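Local coordinates for protein MxaA (PDB 4W4T) that reduces and releases the carrier-bound myxalamid chain as a primary alcohol through its terminal NADPH-dependent reductase domain, the part present here, at residues 58-63 against 69-74; 291-296 against 308-313; 323-328 against 405-410. One frame throughout, in Å; residues are numbered along the deposited sequence.

Contact 1: residues 58-63 against 69-74; sequences ILLTGA and AFLLEE
Leu60 of strand 57-61 packs its two methyls against neighbouring residues of helix 69-74. CD2 of Leu60 comes down on the root of the Leu72 side chain, 3.7 Å from Leu72 CB, with Leu72 CA barely farther. The other branch, Leu60 CD1, meets a branch methyl of the preceding residue, Leu71 CD2, at 4.0 Å. Leu60 carries its CG opposite the backbone nitrogen (chi1 178°), which carries the fork toward the helix, CD1 to Leu71 and CD2 to Leu72. No hydrogen bond crosses; this part is purely apolar, buried and close.

Around the turn the fit slackens. Ala63 CB lies 4.4 Å from Leu72 CD2, and the carbonyl O of Ala63 is 4.0 Å from Ala69 N, with its hydrogen bond going to Asn102 instead. Gly62, with phi 95° and psi 18°, has a backbone shape that itself calls for glycine. It opens the glycine-rich turn of a Rossmann dinucleotide site, the turn where Thr64 to Leu67 bind NADPH, a cofactor absent from this model. Away from the strand, partly exposed Glu73 makes a salt bridge to Arg77.

The contact fastens the first strand of the beta-alpha-beta unit 57-61, 66-78, 82-87 to its connecting helix. Strand 57-61 is hydrogen-bonded to strands 82-87 and 145-148, Ile83 touches both Leu60 and Leu72, helix 92-105 packs on Leu72 and Ala69, and helix 287-298 lies against Phe70 and Leu71.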
ATOM      1  N   ILE A  58     -30.442   9.304 -21.669  1.00 18.01           N
ATOM      2  CA  ILE A  58     -29.864   8.307 -20.780  1.00 20.05           C
ATOM      3  C   ILE A  58     -28.796   8.936 -19.906  1.00 17.91           C
ATOM      4  O   ILE A  58     -27.952   9.693 -20.390  1.00 20.96           O
ATOM      5  CB  ILE A  58     -29.251   7.133 -21.592  1.00 19.99           C
ATOM      6  CG1 ILE A  58     -30.370   6.324 -22.254  1.00 21.48           C
ATOM      7  CG2 ILE A  58     -28.363   6.285 -20.695  1.00 19.87           C
ATOM      8  CD1 ILE A  58     -29.897   5.220 -23.219  1.00 23.47           C
ATOM      9  N   LEU A  59     -28.821   8.637 -18.610  1.00 16.75           N
ATOM     10  CA  LEU A  59     -27.727   9.045 -17.748  1.00 17.10           C
ATOM     11  C   LEU A  59     -26.743   7.894 -17.532  1.00 16.38           C
ATOM     12  O   LEU A  59     -27.131   6.819 -17.082  1.00 16.53           O
ATOM     13  CB  LEU A  59     -28.241   9.532 -16.397  1.00 18.45           C
ATOM     14  CG  LEU A  59     -27.128   9.891 -15.403  1.00 17.85           C
ATOM     15  CD1 LEU A  59     -26.350  11.119 -15.836  1.00 20.78           C
ATOM     16  CD2 LEU A  59     -27.679  10.071 -13.985  1.00 18.27           C
ATOM     17  N   LEU A  60     -25.482   8.134 -17.860  1.00 14.32           N
ATOM     18  CA  LEU A  60     -24.426   7.149 -17.624  1.00 17.47           C
ATOM     19  C   LEU A  60     -23.488   7.630 -16.532  1.00 15.78           C
ATOM     20  O   LEU A  60     -22.954   8.730 -16.596  1.00 17.80           O
ATOM     21  CB  LEU A  60     -23.629   6.878 -18.907  1.00 16.00           C
ATOM     22  CG  LEU A  60     -22.446   5.900 -18.802  1.00 17.05           C
ATOM     23  CD1 LEU A  60     -22.912   4.515 -18.337  1.00 15.26           C
ATOM     24  CD2 LEU A  60     -21.714   5.818 -20.147  1.00 19.32           C
ATOM     25  N   THR A  61     -23.284   6.808 -15.515  1.00 17.03           N
ATOM     26  CA  THR A  61     -22.217   7.086 -14.577  1.00 16.98           C
ATOM     27  C   THR A  61     -21.028   6.185 -14.928  1.00 18.27           C
ATOM     28  O   THR A  61     -21.196   5.030 -15.351  1.00 19.03           O
ATOM     29  CB  THR A  61     -22.652   6.871 -13.091  1.00 16.78           C
ATOM     30  OG1 THR A  61     -23.035   5.513 -12.873  1.00 14.24           O
ATOM     31  CG2 THR A  61     -23.828   7.761 -12.735  1.00 15.43           C
ATOM     32  N   GLY A  62     -19.830   6.725 -14.756  1.00 19.74           N
ATOM     33  CA  GLY A  62     -18.622   5.944 -14.904  1.00 22.35           C
ATOM     34  C   GLY A  62     -18.013   6.039 -16.289  1.00 23.24           C
ATOM     35  O   GLY A  62     -17.178   5.207 -16.644  1.00 22.66           O
ATOM     36  N   ALA A  63     -18.393   7.064 -17.054  1.00 20.06           N
ATOM     37  CA  ALA A  63     -17.859   7.245 -18.404  1.00 20.96           C
ATOM     38  C   ALA A  63     -16.341   7.445 -18.453  1.00 21.64           C
ATOM     39  O   ALA A  63     -15.735   7.294 -19.523  1.00 24.53           O
ATOM     40  CB  ALA A  63     -18.554   8.419 -19.096  1.00 20.49           C
ATOM     41  N   ALA A  69     -16.082   3.448 -20.666  1.00 16.91           N
ATOM     42  CA  ALA A  69     -15.735   3.897 -22.014  1.00 19.97           C
ATOM     43  C   ALA A  69     -16.439   3.053 -23.079  1.00 21.33           C
ATOM     44  O   ALA A  69     -17.011   3.578 -24.027  1.00 18.94           O
ATOM     45  CB  ALA A  69     -14.227   3.853 -22.214  1.00 21.39           C
ATOM     46  N   PHE A  70     -16.397   1.734 -22.909  1.00 20.67           N
ATOM     47  CA  PHE A  70     -16.991   0.827 -23.879  1.00 21.26           C
ATOM     48  C   PHE A  70     -18.505   0.886 -23.818  1.00 20.41           C
ATOM     49  O   PHE A  70     -19.177   0.869 -24.845  1.00 19.04           O
ATOM     50  CB  PHE A  70     -16.471  -0.603 -23.648  1.00 19.71           C
ATOM     51  CG  PHE A  70     -15.010  -0.748 -23.933  1.00 19.61           C
ATOM     52  CD1 PHE A  70     -14.065  -0.397 -22.981  1.00 18.28           C
ATOM     53  CD2 PHE A  70     -14.579  -1.196 -25.170  1.00 22.06           C
ATOM     54  CE1 PHE A  70     -12.714  -0.505 -23.247  1.00 24.54           C
ATOM     55  CE2 PHE A  70     -13.232  -1.312 -25.451  1.00 20.24           C
ATOM     56  CZ  PHE A  70     -12.292  -0.973 -24.494  1.00 22.41           C
ATOM     57  N   LEU A  71     -19.044   0.989 -22.606  1.00 18.91           N
ATOM     58  CA  LEU A  71     -20.476   1.169 -22.426  1.00 18.26           C
ATOM     59  C   LEU A  71     -20.943   2.452 -23.116  1.00 17.81           C
ATOM     60  O   LEU A  71     -21.976   2.470 -23.778  1.00 19.44           O
ATOM     61  CB  LEU A  71     -20.811   1.201 -20.930  1.00 19.80           C
ATOM     62  CG  LEU A  71     -22.218   0.884 -20.431  1.00 24.53           C
ATOM     63  CD1 LEU A  71     -22.792  -0.347 -21.127  1.00 23.24           C
ATOM     64  CD2 LEU A  71     -22.164   0.658 -18.908  1.00 23.42           C
ATOM     65  N   LEU A  72     -20.177   3.523 -22.983  1.00 19.87           N
ATOM     66  CA  LEU A  72     -20.586   4.770 -23.632  1.00 20.13           C
ATOM     67  C   LEU A  72     -20.600   4.606 -25.151  1.00 21.21           C
ATOM     68  O   LEU A  72     -21.584   4.947 -25.818  1.00 21.75           O
ATOM     69  CB  LEU A  72     -19.671   5.915 -23.236  1.00 18.98           C
ATOM     70  CG  LEU A  72     -19.969   7.228 -23.964  1.00 19.98           C
ATOM     71  CD1 LEU A  72     -21.448   7.594 -23.857  1.00 18.39           C
ATOM     72  CD2 LEU A  72     -19.081   8.336 -23.435  1.00 21.59           C
ATOM     73  N   GLU A  73     -19.520   4.054 -25.689  1.00 21.48           N
ATOM     74  CA  GLU A  73     -19.400   3.923 -27.132  1.00 22.09           C
ATOM     75  C   GLU A  73     -20.486   2.974 -27.651  1.00 25.88           C
ATOM     76  O   GLU A  73     -21.119   3.230 -28.688  1.00 27.39           O
ATOM     77  CB  GLU A  73     -17.982   3.469 -27.491  1.00 25.97           C
ATOM     78  CG  GLU A  73     -17.626   3.563 -28.971  1.00 30.72           C
ATOM     79  CD  GLU A  73     -18.102   2.359 -29.749  1.00 32.98           C
ATOM     80  OE1 GLU A  73     -18.400   1.331 -29.101  1.00 34.47           O
ATOM     81  OE2 GLU A  73     -18.177   2.434 -30.999  1.00 32.15           O
ATOM     82  N   GLU A  74     -20.769   1.923 -26.891  1.00 23.99           N
ATOM     83  CA  GLU A  74     -21.820   0.994 -27.270  1.00 24.71           C
ATOM     84  C   GLU A  74     -23.220   1.621 -27.209  1.00 23.91           C
ATOM     85  O   GLU A  74     -24.067   1.347 -28.060  1.00 24.22           O
ATOM     86  CB  GLU A  74     -21.762  -0.252 -26.388  1.00 23.81           C
ATOM     87  CG  GLU A  74     -22.720  -1.353 -26.808  1.00 26.86           C
ATOM     88  CD  GLU A  74     -21.997  -2.610 -27.251  1.00 29.77           C
ATOM     89  OE1 GLU A  74     -20.835  -2.813 -26.821  1.00 31.24           O
ATOM     90  OE2 GLU A  74     -22.597  -3.396 -28.010  1.00 29.85           O
TER

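Contact 2: residues 291-296 against 308-313; sequences SSAIVD and YHLVNP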
ATOM      1  N   SER A 291     -19.691  -5.093 -22.074  1.00 13.94           N
ATOM      2  CA  SER A 291     -20.419  -3.899 -22.501  1.00 16.09           C
ATOM      3  C   SER A 291     -21.550  -4.267 -23.457  1.00 16.96           C
ATOM      4  O   SER A 291     -22.650  -3.742 -23.322  1.00 14.94           O
ATOM      5  CB  SER A 291     -19.494  -2.862 -23.144  1.00 16.74           C
ATOM      6  OG  SER A 291     -18.844  -3.353 -24.301  1.00 22.68           O
ATOM      7  N   SER A 292     -21.313  -5.177 -24.402  1.00 14.80           N
ATOM      8  CA  SER A 292     -22.395  -5.555 -25.321  1.00 16.97           C
ATOM      9  C   SER A 292     -23.531  -6.246 -24.589  1.00 16.55           C
ATOM     10  O   SER A 292     -24.693  -6.010 -24.897  1.00 18.37           O
ATOM     11  CB  SER A 292     -21.893  -6.464 -26.453  1.00 19.84           C
ATOM     12  OG  SER A 292     -21.118  -5.724 -27.370  1.00 23.32           O
ATOM     13  N   ALA A 293     -23.205  -7.098 -23.618  1.00 14.17           N
ATOM     14  CA  ALA A 293     -24.246  -7.814 -22.881  1.00 13.21           C
ATOM     15  C   ALA A 293     -25.064  -6.861 -22.013  1.00 14.61           C
ATOM     16  O   ALA A 293     -26.280  -7.002 -21.922  1.00 15.21           O
ATOM     17  CB  ALA A 293     -23.647  -8.928 -22.017  1.00 15.76           C
ATOM     18  N   ILE A 294     -24.392  -5.922 -21.351  1.00 13.67           N
ATOM     19  CA  ILE A 294     -25.106  -4.922 -20.564  1.00 14.64           C
ATOM     20  C   ILE A 294     -26.162  -4.232 -21.421  1.00 14.48           C
ATOM     21  O   ILE A 294     -27.338  -4.167 -21.054  1.00 15.00           O
ATOM     22  CB  ILE A 294     -24.153  -3.866 -19.988  1.00 15.48           C
ATOM     23  CG1 ILE A 294     -23.271  -4.485 -18.902  1.00 12.81           C
ATOM     24  CG2 ILE A 294     -24.958  -2.676 -19.421  1.00 14.50           C
ATOM     25  CD1 ILE A 294     -22.186  -3.537 -18.400  1.00 13.88           C
ATOM     26  N   VAL A 295     -25.740  -3.730 -22.572  1.00 14.34           N
ATOM     27  CA  VAL A 295     -26.659  -2.974 -23.418  1.00 16.92           C
ATOM     28  C   VAL A 295     -27.747  -3.897 -23.963  1.00 18.65           C
ATOM     29  O   VAL A 295     -28.918  -3.558 -23.896  1.00 19.35           O
ATOM     30  CB  VAL A 295     -25.923  -2.258 -24.567  1.00 18.14           C
ATOM     31  CG1 VAL A 295     -26.928  -1.629 -25.550  1.00 21.26           C
ATOM     32  CG2 VAL A 295     -24.998  -1.189 -24.009  1.00 17.57           C
ATOM     33  N   ASP A 296     -27.394  -5.067 -24.442  1.00 19.04           N
ATOM     34  CA  ASP A 296     -28.357  -6.024 -24.928  1.00 18.81           C
ATOM     35  C   ASP A 296     -29.391  -6.369 -23.889  1.00 18.55           C
ATOM     36  O   ASP A 296     -30.527  -6.312 -24.145  1.00 19.96           O
ATOM     37  CB  ASP A 296     -27.666  -7.295 -25.428  1.00 17.75           C
ATOM     38  CG  ASP A 296     -27.125  -7.149 -26.826  1.00 26.20           C
ATOM     39  OD1 ASP A 296     -27.454  -6.221 -27.522  1.00 32.57           O
ATOM     40  OD2 ASP A 296     -26.406  -7.994 -27.273  1.00 29.07           O
ATOM     41  N   TYR A 308     -28.013 -10.917 -13.896  1.00 16.84           N
ATOM     42  CA  TYR A 308     -27.209 -11.651 -14.869  1.00 15.31           C
ATOM     43  C   TYR A 308     -25.735 -11.658 -14.500  1.00 16.72           C
ATOM     44  O   TYR A 308     -25.178 -10.656 -14.052  1.00 15.55           O
ATOM     45  CB  TYR A 308     -27.396 -11.066 -16.272  1.00 16.69           C
ATOM     46  CG  TYR A 308     -28.843 -11.116 -16.704  1.00 19.76           C
ATOM     47  CD1 TYR A 308     -29.369 -12.257 -17.296  1.00 18.69           C
ATOM     48  CD2 TYR A 308     -29.693 -10.039 -16.469  1.00 18.37           C
ATOM     49  CE1 TYR A 308     -30.705 -12.322 -17.677  1.00 18.60           C
ATOM     50  CE2 TYR A 308     -31.028 -10.092 -16.845  1.00 20.80           C
ATOM     51  CZ  TYR A 308     -31.530 -11.231 -17.445  1.00 19.84           C
ATOM     52  OH  TYR A 308     -32.858 -11.285 -17.813  1.00 20.54           O
ATOM     53  N   HIS A 309     -25.117 -12.817 -14.682  1.00 14.76           N
ATOM     54  CA  HIS A 309     -23.693 -12.964 -14.442  1.00 14.64           C
ATOM     55  C   HIS A 309     -22.951 -12.807 -15.744  1.00 15.58           C
ATOM     56  O   HIS A 309     -23.014 -13.678 -16.619  1.00 15.50           O
ATOM     57  CB  HIS A 309     -23.397 -14.313 -13.802  1.00 13.78           C
ATOM     58  CG  HIS A 309     -23.827 -14.403 -12.373  1.00 15.19           C
ATOM     59  ND1 HIS A 309     -23.947 -15.601 -11.701  1.00 16.58           N
ATOM     60  CD2 HIS A 309     -24.173 -13.438 -11.485  1.00 16.01           C
ATOM     61  CE1 HIS A 309     -24.336 -15.371 -10.460  1.00 16.91           C
ATOM     62  NE2 HIS A 309     -24.474 -14.065 -10.302  1.00 15.99           N
ATOM     63  N   LEU A 310     -22.261 -11.681 -15.892  1.00 13.88           N
ATOM     64  CA  LEU A 310     -21.535 -11.423 -17.124  1.00 14.78           C
ATOM     65  C   LEU A 310     -20.113 -11.926 -16.957  1.00 15.76           C
ATOM     66  O   LEU A 310     -19.175 -11.156 -16.757  1.00 14.64           O
ATOM     67  CB  LEU A 310     -21.576  -9.937 -17.483  1.00 12.21           C
ATOM     68  CG  LEU A 310     -23.003  -9.386 -17.534  1.00 15.75           C
ATOM     69  CD1 LEU A 310     -23.012  -7.935 -18.043  1.00 13.81           C
ATOM     70  CD2 LEU A 310     -23.890 -10.275 -18.397  1.00 18.07           C
ATOM     71  N   VAL A 311     -19.995 -13.247 -17.021  1.00 14.97           N
ATOM     72  CA  VAL A 311     -18.743 -13.960 -16.842  1.00 14.59           C
ATOM     73  C   VAL A 311     -18.495 -14.828 -18.060  1.00 15.35           C
ATOM     74  O   VAL A 311     -19.418 -15.154 -18.801  1.00 16.35           O
ATOM     75  CB  VAL A 311     -18.770 -14.844 -15.583  1.00 17.75           C
ATOM     76  CG1 VAL A 311     -19.051 -13.985 -14.326  1.00 18.00           C
ATOM     77  CG2 VAL A 311     -19.836 -15.928 -15.730  1.00 16.71           C
ATOM     78  N   ASN A 312     -17.243 -15.205 -18.262  1.00 16.43           N
ATOM     79  CA  ASN A 312     -16.911 -16.149 -19.313  1.00 16.90           C
ATOM     80  C   ASN A 312     -17.491 -17.514 -18.950  1.00 18.84           C
ATOM     81  O   ASN A 312     -17.168 -18.066 -17.897  1.00 17.75           O
ATOM     82  CB  ASN A 312     -15.397 -16.220 -19.505  1.00 17.63           C
ATOM     83  CG  ASN A 312     -15.010 -16.743 -20.880  1.00 19.12           C
ATOM     84  OD1 ASN A 312     -15.689 -17.602 -21.434  1.00 20.75           O
ATOM     85  ND2 ASN A 312     -13.933 -16.211 -21.437  1.00 18.19           N
ATOM     86  N   PRO A 313     -18.361 -18.061 -19.817  1.00 18.21           N
ATOM     87  CA  PRO A 313     -18.918 -19.401 -19.592  1.00 18.90           C
ATOM     88  C   PRO A 313     -17.838 -20.488 -19.539  1.00 21.58           C
ATOM     89  O   PRO A 313     -18.058 -21.541 -18.939  1.00 22.90           O
ATOM     90  CB  PRO A 313     -19.837 -19.612 -20.808  1.00 22.57           C
ATOM     91  CG  PRO A 313     -20.098 -18.243 -21.335  1.00 23.44           C
ATOM     92  CD  PRO A 313     -18.844 -17.473 -21.077  1.00 19.88           C
TER
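Leu310 drives its forked end at helix 291-296, between Ala293 and Ile294. CD2 of Leu310 faces the alanine, 3.9 Å from Ala293 CB, the CB of Ala293 being directed toward the strand. The other methyl, Leu310 CD1, still lies 4.1 Å from Ala293 CB but reaches on to the isoleucine. There it meets the ethyl branch, 3.6 Å from Ile294 CG1, and stands 4.1 Å from the backbone N of Ile294.

The long axes of the leucine and isoleucine side chains run at about a right angle, so Leu310 meets the flank of Ile294 rather than lying alongside it. In Ile294, CG1 sits beside the backbone nitrogen (chi1 -70°), where Leu310 can reach it, while CG2 packs on Leu71 of helix 66-78. One isoleucine thus serves two neighbours with two different branches. Val290 and Leu297 of the same helix also touch Leu310, as does Thr384. All three residues of the contact are buried, and no polar pair crosses it.

Leu310 is also where the strand gives out. Its backbone bonds to Arg243 and Gly245 hold it beside strand 239-248, and it then forms the centre of an inverse gamma turn, closed by a weak hydrogen bond, 3.1 Å from Val311 N to His309 O. Helix-on-sheet packing of this kind belongs to the Rossmann fold of the short-chain dehydrogenases, and here Ile294 lies about 4 Å, side chain to side chain, from the NADPH-binding Leu67.

Contact 3: residues 323-328 against 405-410; sequences NYMRAF and TYLSSL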
ATOM      1  N   ASN A 323       0.890 -21.630 -20.388  1.00 17.65           N
ATOM      2  CA  ASN A 323       1.169 -22.149 -21.732  1.00 17.16           C
ATOM      3  C   ASN A 323       0.978 -21.048 -22.779  1.00 17.14           C
ATOM      4  O   ASN A 323       1.797 -20.895 -23.678  1.00 15.51           O
ATOM      5  CB  ASN A 323       0.271 -23.339 -22.081  1.00 18.34           C
ATOM      6  CG  ASN A 323       0.592 -24.590 -21.268  1.00 22.35           C
ATOM      7  OD1 ASN A 323       1.678 -24.729 -20.710  1.00 22.52           O
ATOM      8  ND2 ASN A 323      -0.361 -25.506 -21.210  1.00 24.44           N
ATOM      9  N   TYR A 324      -0.114 -20.284 -22.660  1.00 15.68           N
ATOM     10  CA  TYR A 324      -0.422 -19.267 -23.671  1.00 14.49           C
ATOM     11  C   TYR A 324       0.636 -18.173 -23.648  1.00 14.95           C
ATOM     12  O   TYR A 324       1.002 -17.623 -24.685  1.00 16.05           O
ATOM     13  CB  TYR A 324      -1.819 -18.655 -23.451  1.00 17.16           C
ATOM     14  CG  TYR A 324      -2.971 -19.645 -23.502  1.00 17.22           C
ATOM     15  CD1 TYR A 324      -2.875 -20.819 -24.247  1.00 19.15           C
ATOM     16  CD2 TYR A 324      -4.146 -19.416 -22.788  1.00 16.24           C
ATOM     17  CE1 TYR A 324      -3.926 -21.724 -24.302  1.00 21.13           C
ATOM     18  CE2 TYR A 324      -5.206 -20.321 -22.833  1.00 19.21           C
ATOM     19  CZ  TYR A 324      -5.081 -21.475 -23.591  1.00 20.45           C
ATOM     20  OH  TYR A 324      -6.113 -22.381 -23.633  1.00 24.11           O
HETATM   21  N   MSE A 325       1.121 -17.846 -22.451  1.00 15.13           N
HETATM   22  CA  MSE A 325       2.117 -16.797 -22.317  1.00 15.54           C
HETATM   23  C   MSE A 325       3.516 -17.238 -22.781  1.00 15.60           C
HETATM   24  O   MSE A 325       4.255 -16.450 -23.371  1.00 15.94           O
HETATM   25  CB  MSE A 325       2.134 -16.306 -20.868  1.00 15.63           C
HETATM   26  CG  MSE A 325       0.787 -15.647 -20.546  1.00 16.46           C
HETATM   27 SE   MSE A 325       0.767 -15.014 -18.717  1.00 33.11          SE
HETATM   28  CE  MSE A 325       2.106 -13.604 -18.912  1.00 20.22           C
ATOM     29  N   ARG A 326       3.867 -18.497 -22.546  1.00 15.73           N
ATOM     30  CA  ARG A 326       5.127 -19.018 -23.087  1.00 17.07           C
ATOM     31  C   ARG A 326       5.083 -19.024 -24.601  1.00 16.89           C
ATOM     32  O   ARG A 326       6.093 -18.766 -25.263  1.00 18.42           O
ATOM     33  CB  ARG A 326       5.417 -20.438 -22.590  1.00 16.71           C
ATOM     34  CG  ARG A 326       5.645 -20.526 -21.097  1.00 18.63           C
ATOM     35  CD  ARG A 326       6.107 -21.916 -20.693  1.00 20.20           C
ATOM     36  NE  ARG A 326       5.994 -22.082 -19.249  1.00 20.82           N
ATOM     37  CZ  ARG A 326       4.980 -22.702 -18.659  1.00 21.58           C
ATOM     38  NH1 ARG A 326       4.013 -23.243 -19.393  1.00 21.78           N
ATOM     39  NH2 ARG A 326       4.940 -22.806 -17.341  1.00 21.05           N
ATOM     40  N   ALA A 327       3.919 -19.358 -25.143  1.00 15.90           N
ATOM     41  CA  ALA A 327       3.785 -19.465 -26.594  1.00 18.28           C
ATOM     42  C   ALA A 327       3.993 -18.099 -27.227  1.00 16.94           C
ATOM     43  O   ALA A 327       4.567 -17.978 -28.308  1.00 17.69           O
ATOM     44  CB  ALA A 327       2.432 -20.046 -26.973  1.00 16.12           C
ATOM     45  N   PHE A 328       3.548 -17.060 -26.526  1.00 17.21           N
ATOM     46  CA  PHE A 328       3.796 -15.702 -26.968  1.00 16.40           C
ATOM     47  C   PHE A 328       5.278 -15.365 -26.871  1.00 15.03           C
ATOM     48  O   PHE A 328       5.778 -14.546 -27.633  1.00 17.84           O
ATOM     49  CB  PHE A 328       2.977 -14.703 -26.138  1.00 15.18           C
ATOM     50  CG  PHE A 328       3.107 -13.287 -26.612  1.00 16.17           C
ATOM     51  CD1 PHE A 328       2.360 -12.839 -27.689  1.00 17.55           C
ATOM     52  CD2 PHE A 328       3.991 -12.417 -26.006  1.00 16.95           C
ATOM     53  CE1 PHE A 328       2.472 -11.524 -28.136  1.00 19.24           C
ATOM     54  CE2 PHE A 328       4.113 -11.102 -26.446  1.00 19.71           C
ATOM     55  CZ  PHE A 328       3.357 -10.661 -27.515  1.00 19.90           C
ATOM     56  N   THR A 405      -3.295 -11.366 -28.373  1.00 17.82           N
ATOM     57  CA  THR A 405      -3.895 -10.053 -28.601  1.00 18.80           C
ATOM     58  C   THR A 405      -3.616  -9.135 -27.415  1.00 16.86           C
ATOM     59  O   THR A 405      -3.148  -8.004 -27.585  1.00 17.36           O
ATOM     60  CB  THR A 405      -5.404 -10.180 -28.857  1.00 18.03           C
ATOM     61  OG1 THR A 405      -5.606 -10.892 -30.082  1.00 19.08           O
ATOM     62  CG2 THR A 405      -6.068  -8.789 -28.960  1.00 19.05           C
ATOM     63  N   TYR A 406      -3.854  -9.643 -26.209  1.00 14.60           N
ATOM     64  CA  TYR A 406      -3.608  -8.878 -24.977  1.00 16.12           C
ATOM     65  C   TYR A 406      -2.139  -8.511 -24.830  1.00 17.70           C
ATOM     66  O   TYR A 406      -1.790  -7.340 -24.678  1.00 16.69           O
ATOM     67  CB  TYR A 406      -4.061  -9.678 -23.754  1.00 13.23           C
ATOM     68  CG  TYR A 406      -5.564  -9.806 -23.565  1.00 14.78           C
ATOM     69  CD1 TYR A 406      -6.458  -9.071 -24.337  1.00 15.02           C
ATOM     70  CD2 TYR A 406      -6.086 -10.646 -22.587  1.00 15.05           C
ATOM     71  CE1 TYR A 406      -7.827  -9.182 -24.145  1.00 14.15           C
ATOM     72  CE2 TYR A 406      -7.456 -10.755 -22.379  1.00 16.12           C
ATOM     73  CZ  TYR A 406      -8.320 -10.016 -23.153  1.00 14.50           C
ATOM     74  OH  TYR A 406      -9.682 -10.106 -22.940  1.00 14.70           O
ATOM     75  N   LEU A 407      -1.263  -9.514 -24.872  1.00 15.36           N
ATOM     76  CA  LEU A 407       0.155  -9.252 -24.688  1.00 16.89           C
ATOM     77  C   LEU A 407       0.721  -8.314 -25.768  1.00 18.13           C
ATOM     78  O   LEU A 407       1.530  -7.455 -25.456  1.00 18.57           O
ATOM     79  CB  LEU A 407       0.933 -10.573 -24.657  1.00 16.50           C
ATOM     80  CG  LEU A 407       0.561 -11.482 -23.482  1.00 17.83           C
ATOM     81  CD1 LEU A 407       1.337 -12.815 -23.521  1.00 17.15           C
ATOM     82  CD2 LEU A 407       0.792 -10.771 -22.156  1.00 16.67           C
ATOM     83  N   SER A 408       0.293  -8.474 -27.023  1.00 18.62           N
ATOM     84  CA  SER A 408       0.800  -7.629 -28.112  1.00 20.48           C
ATOM     85  C   SER A 408       0.510  -6.142 -27.855  1.00 21.21           C
ATOM     86  O   SER A 408       1.365  -5.280 -28.080  1.00 18.81           O
ATOM     87  CB  SER A 408       0.199  -8.045 -29.462  1.00 22.35           C
ATOM     88  OG  SER A 408       0.432  -9.427 -29.743  1.00 23.14           O
ATOM     89  N   SER A 409      -0.694  -5.865 -27.366  1.00 18.85           N
ATOM     90  CA  SER A 409      -1.091  -4.506 -27.008  1.00 19.83           C
ATOM     91  C   SER A 409      -0.254  -3.954 -25.849  1.00 22.51           C
ATOM     92  O   SER A 409       0.201  -2.811 -25.895  1.00 22.63           O
ATOM     93  CB  SER A 409      -2.579  -4.467 -26.653  1.00 21.06           C
ATOM     94  OG  SER A 409      -2.973  -3.152 -26.256  1.00 22.89           O
ATOM     95  N   LEU A 410      -0.035  -4.765 -24.817  1.00 20.31           N
ATOM     96  CA  LEU A 410       0.778  -4.344 -23.689  1.00 20.64           C
ATOM     97  C   LEU A 410       2.212  -4.054 -24.098  1.00 23.78           C
ATOM     98  O   LEU A 410       2.828  -3.128 -23.573  1.00 23.02           O
ATOM     99  CB  LEU A 410       0.755  -5.399 -22.579  1.00 22.40           C
ATOM    100  CG  LEU A 410      -0.644  -5.624 -22.004  1.00 19.89           C
ATOM    101  CD1 LEU A 410      -0.634  -6.782 -21.023  1.00 21.41           C
ATOM    102  CD2 LEU A 410      -1.145  -4.348 -21.343  1.00 21.61           C
TER
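The ring of Phe328 and the side chain of Leu407 carry this contact, and the main interaction is a CH-pi one. Leu407 CB sits over one face of the Phe328 ring, 3.6 Å from its centroid and only 8° off the normal, so it is almost centred. With chi1 of Phe328 at -176°, CG lies trans to N and the ring reaches across to helix 405-410, where the two side chains run side by side, pointing opposite ways. With an alanine in place of Phe328, Leu407 CB would probably lose the aromatic face it rests on, leaving a gap between the helices beside Ser408.

Plain apolar packing adds to this. Leu407 CD1 reaches back to the base of the ring, 3.6 Å from Phe328 CG. It also meets Met325, modelled as selenomethionine, whose CG is 4.1 Å from Leu407 CD1.

The polar element lies at the ring's edge: Ser408 OG is 3.3 Å from Phe328 CE1, near the ring plane, while its hydrogen bond goes to Ser404 O.

Helix 323-328 and helix 405-410 approach to 10.6 Å between axes, crossing at -51°. Pro419 also touches Phe328, and helix 261-272 packs on Met325. This is helix-on-helix packing in the mainly helical C-terminal part that extended short-chain dehydrogenases carry beside the Rossmann core, away from the NADPH-binding residues.

Overall arrangement
From the N terminus, contact 1 closes first, after a glycine-rich turn and the first turn of helix 66-78. Contact 2 closes the next loop, between helix 287-298 and strand 307-310, and contact 3 the longest, bringing helix 400-412 near the C terminus back to helix 318-328. The three run in series: none nests in or crosses another. Contacts 1 and 2 reach the same parallel sheet and touch directly, Glu74 making probable hydrogen bonds to Ser291 and Ser292 and packing on Val295. Contact 3 stands apart, its centre 24 Å from that of contact 2, although strand 307-310 leads along the chain into helix 318-328, from the Rossmann core to the helical part.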